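PDB 4AKL: nucleocapsid from Crimean-congo hemorrhagic fever virus, which binds single- and double-stranded RNA, probably helps to package the viral genome, and displays sequence-non-specific endonuclease activity on double-stranded DNA. Local coordinates for residues F46-A51 against I436-F441. Sequence-based numbering, arbitrary orientation. Where two conformers were deposited one is given.
Sequences FVFQMA and IQKTGF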
ATOM      1  N   PHE A  46     -27.275   3.581  12.070  1.00 43.31           N
ATOM      2  CA  PHE A  46     -26.158   3.187  12.933  1.00 41.88           C
ATOM      3  C   PHE A  46     -25.606   4.355  13.764  1.00 41.58           C
ATOM      4  O   PHE A  46     -24.916   4.125  14.766  1.00 40.58           O
ATOM      5  CB  PHE A  46     -25.041   2.525  12.145  1.00 40.50           C
ATOM      6  CG  PHE A  46     -25.464   1.242  11.434  1.00 41.60           C
ATOM      7  CD1 PHE A  46     -25.577   0.043  12.138  1.00 42.74           C
ATOM      8  CD2 PHE A  46     -25.724   1.239  10.073  1.00 42.10           C
ATOM      9  CE1 PHE A  46     -25.984  -1.135  11.497  1.00 43.19           C
ATOM     10  CE2 PHE A  46     -26.117   0.071   9.422  1.00 43.21           C
ATOM     11  CZ  PHE A  46     -26.247  -1.127  10.138  1.00 43.90           C
ATOM     12  N   VAL A  47     -25.892   5.601  13.382  1.00 42.07           N
ATOM     13  CA  VAL A  47     -25.441   6.723  14.203  1.00 42.32           C
ATOM     14  C   VAL A  47     -26.260   6.763  15.530  1.00 44.11           C
ATOM     15  O   VAL A  47     -25.685   6.932  16.616  1.00 43.49           O
ATOM     16  CB  VAL A  47     -25.515   8.070  13.473  1.00 43.57           C
ATOM     17  CG1 VAL A  47     -25.264   9.235  14.469  1.00 44.00           C
ATOM     18  CG2 VAL A  47     -24.512   8.109  12.254  1.00 41.04           C
ATOM     19  N   PHE A  48     -27.575   6.587  15.411  1.00 45.38           N
ATOM     20  CA  PHE A  48     -28.475   6.665  16.541  1.00 47.64           C
ATOM     21  C   PHE A  48     -28.261   5.490  17.469  1.00 46.74           C
ATOM     22  O   PHE A  48     -28.284   5.666  18.658  1.00 46.97           O
ATOM     23  CB  PHE A  48     -29.949   6.726  16.094  1.00 49.51           C
ATOM     24  CG  PHE A  48     -30.213   7.811  15.132  1.00 52.79           C
ATOM     25  CD1 PHE A  48     -29.927   9.119  15.471  1.00 54.80           C
ATOM     26  CD2 PHE A  48     -30.712   7.530  13.850  1.00 54.96           C
ATOM     27  CE1 PHE A  48     -30.151  10.144  14.572  1.00 57.58           C
ATOM     28  CE2 PHE A  48     -30.939   8.546  12.939  1.00 56.89           C
ATOM     29  CZ  PHE A  48     -30.659   9.867  13.295  1.00 58.11           C
ATOM     30  N   GLN A  49     -28.059   4.303  16.899  1.00 45.47           N
ATOM     31  CA  GLN A  49     -27.712   3.121  17.682  1.00 45.01           C
ATOM     32  C   GLN A  49     -26.435   3.366  18.467  1.00 43.89           C
ATOM     33  O   GLN A  49     -26.375   3.101  19.684  1.00 43.55           O
ATOM     34  CB  GLN A  49     -27.513   1.886  16.802  1.00 44.00           C
ATOM     35  CG  GLN A  49     -28.785   1.312  16.119  1.00 45.61           C
ATOM     36  CD  GLN A  49     -28.442   0.076  15.291  1.00 45.44           C
ATOM     37  OE1 GLN A  49     -27.424  -0.608  15.550  1.00 46.15           O
ATOM     38  NE2 GLN A  49     -29.243  -0.204  14.298  1.00 46.29           N
ATOM     39  N   MET A  50     -25.426   3.885  17.768  1.00 42.66           N
ATOM     40  CA  MET A  50     -24.129   4.172  18.374  1.00 42.08           C
ATOM     41  C   MET A  50     -24.302   5.123  19.531  1.00 43.75           C
ATOM     42  O   MET A  50     -23.802   4.853  20.615  1.00 43.92           O
ATOM     43  CB  MET A  50     -23.122   4.746  17.343  1.00 41.23           C
ATOM     44  CG  MET A  50     -21.707   4.756  17.803  1.00 40.70           C
ATOM     45  SD  MET A  50     -21.046   3.082  18.234  1.00 40.25           S
ATOM     46  CE  MET A  50     -20.438   2.559  16.665  1.00 37.63           C
ATOM     47  N   ALA A  51     -25.053   6.210  19.307  1.00 45.05           N
ATOM     48  CA  ALA A  51     -25.305   7.212  20.311  1.00 47.13           C
ATOM     49  C   ALA A  51     -26.067   6.677  21.555  1.00 48.99           C
ATOM     50  O   ALA A  51     -25.895   7.194  22.656  1.00 49.97           O
ATOM     51  CB  ALA A  51     -26.083   8.387  19.676  1.00 47.94           C
ATOM     52  N   ILE A 436     -19.951   7.544  12.198  1.00 39.59           N
ATOM     53  CA  ILE A 436     -20.297   6.428  13.073  1.00 39.72           C
ATOM     54  C   ILE A 436     -19.140   6.086  14.041  1.00 39.76           C
ATOM     55  O   ILE A 436     -19.388   5.939  15.273  1.00 40.15           O
ATOM     56  CB  ILE A 436     -20.739   5.206  12.273  1.00 38.98           C
ATOM     57  CG1 ILE A 436     -22.051   5.479  11.560  1.00 39.95           C
ATOM     58  CG2 ILE A 436     -20.917   3.979  13.166  1.00 39.31           C
ATOM     59  CD1 ILE A 436     -22.344   4.467  10.500  1.00 39.01           C
ATOM     60  N   GLN A 437     -17.907   5.959  13.534  1.00 39.25           N
ATOM     61  CA  GLN A 437     -16.730   5.707  14.415  0.70 39.23           C
ATOM     62  C   GLN A 437     -16.620   6.811  15.457  1.00 40.73           C
ATOM     63  O   GLN A 437     -16.322   6.534  16.657  1.00 40.58           O
ATOM     64  CB  GLN A 437     -15.346   5.648  13.705  0.70 38.67           C
ATOM     65  CG  GLN A 437     -15.184   4.717  12.494  0.70 38.03           C
ATOM     66  CD  GLN A 437     -13.739   4.679  11.868  0.70 38.89           C
ATOM     67  OE1 GLN A 437     -13.530   4.456  10.604  0.70 32.62           O
ATOM     68  NE2 GLN A 437     -12.741   4.851  12.753  0.70 38.90           N
ATOM     69  N   LYS A 438     -16.838   8.043  15.022  1.00 41.69           N
ATOM     70  CA  LYS A 438     -16.653   9.195  15.874  1.00 43.72           C
ATOM     71  C   LYS A 438     -17.673   9.278  17.006  1.00 45.12           C
ATOM     72  O   LYS A 438     -17.332   9.718  18.106  1.00 46.33           O
ATOM     73  CB  LYS A 438     -16.727  10.469  15.023  1.00 44.45           C
ATOM     74  CG  LYS A 438     -16.302  11.704  15.732  1.00 46.51           C
ATOM     75  CD  LYS A 438     -15.947  12.875  14.736  1.00 47.61           C
ATOM     76  CE  LYS A 438     -17.047  13.887  14.482  1.00 49.13           C
ATOM     77  NZ  LYS A 438     -16.666  15.285  14.952  1.00 50.61           N
ATOM     78  N   THR A 439     -18.914   8.880  16.725  1.00 45.81           N
ATOM     79  CA  THR A 439     -19.992   8.872  17.713  1.00 47.78           C
ATOM     80  C   THR A 439     -19.645   7.962  18.892  1.00 48.86           C
ATOM     81  O   THR A 439     -19.870   8.315  20.052  1.00 51.04           O
ATOM     82  CB  THR A 439     -21.313   8.378  17.081  1.00 47.84           C
ATOM     83  OG1 THR A 439     -21.687   9.244  16.025  1.00 46.90           O
ATOM     84  CG2 THR A 439     -22.410   8.342  18.070  1.00 48.07           C
ATOM     85  N   GLY A 440     -19.087   6.812  18.585  1.00 48.35           N
ATOM     86  CA  GLY A 440     -18.824   5.792  19.568  1.00 49.34           C
ATOM     87  C   GLY A 440     -17.452   5.737  20.216  1.00 49.93           C
ATOM     88  O   GLY A 440     -17.316   5.107  21.272  1.00 50.51           O
ATOM     89  N   PHE A 441     -16.446   6.364  19.613  1.00 50.20           N
ATOM     90  CA  PHE A 441     -15.073   6.266  20.094  1.00 51.05           C
ATOM     91  C   PHE A 441     -14.290   7.523  19.831  1.00 52.25           C
ATOM     92  O   PHE A 441     -14.668   8.320  18.979  1.00 52.35           O
ATOM     93  CB  PHE A 441     -14.313   5.142  19.379  1.00 49.75           C
ATOM     94  CG  PHE A 441     -15.029   3.820  19.343  1.00 51.03           C
ATOM     95  CD1 PHE A 441     -14.938   2.931  20.411  1.00 52.98           C
ATOM     96  CD2 PHE A 441     -15.802   3.463  18.226  1.00 51.45           C
ATOM     97  CE1 PHE A 441     -15.619   1.678  20.360  1.00 53.80           C
ATOM     98  CE2 PHE A 441     -16.483   2.230  18.156  1.00 51.79           C
ATOM     99  CZ  PHE A 441     -16.396   1.336  19.208  1.00 52.82           C
TER
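Met50 lies against Ile436, Thr439 and Gly440 in a nearly parallel helix-helix contact of this largely helical nucleocapsid protein, joining the short helix 45-52 near the N-terminus to the last turn of helix 425-440. The two axes approach to 8.7 Å and run only 12° from parallel. No hydrogen bond crosses the interface, so shape and apolar surface hold it together. Helix 56-71 borders the pair: Phe46 touches Ser65 there, and Phe441 rests on Lys59 and Asp60.

Met50 suits the centre because its unbranched, flexible chain can follow a helix surface. CG leaves anti to the backbone N (chi1 -166°), which carries it across to the other backbone, and bends at chi2 and chi3 then turn the methyl CE toward Ile436. Gly440, having no side chain, allows the thioether to lie directly on its backbone, with Met50 SD 3.7 Å from Gly440 CA. The sulfur also makes an oblique Met-aromatic contact with the ring of Phe441, the first residue beyond the helix.

Toward the N-terminal end of the two segments, the branched Ile436 uses both its arms. Its CG2 meets Met50 CE at 3.8 Å, while the longer arm packs through CG1 on Val47 CG2 at 3.7 Å and ends with CD1 against Phe46 CB, at the root of a buried side chain whose ring leads away from Ile436. Thr439 serves the C-terminal end by dividing its branches: OG1 bonds back to the carbonyl of Glu435 in its own helix, a common way to satisfy a helical threonine, and the methyl CG2 is presented to the neighbour, 3.7 Å from Met50 CB and 3.6 Å from the backbone N of Ala51.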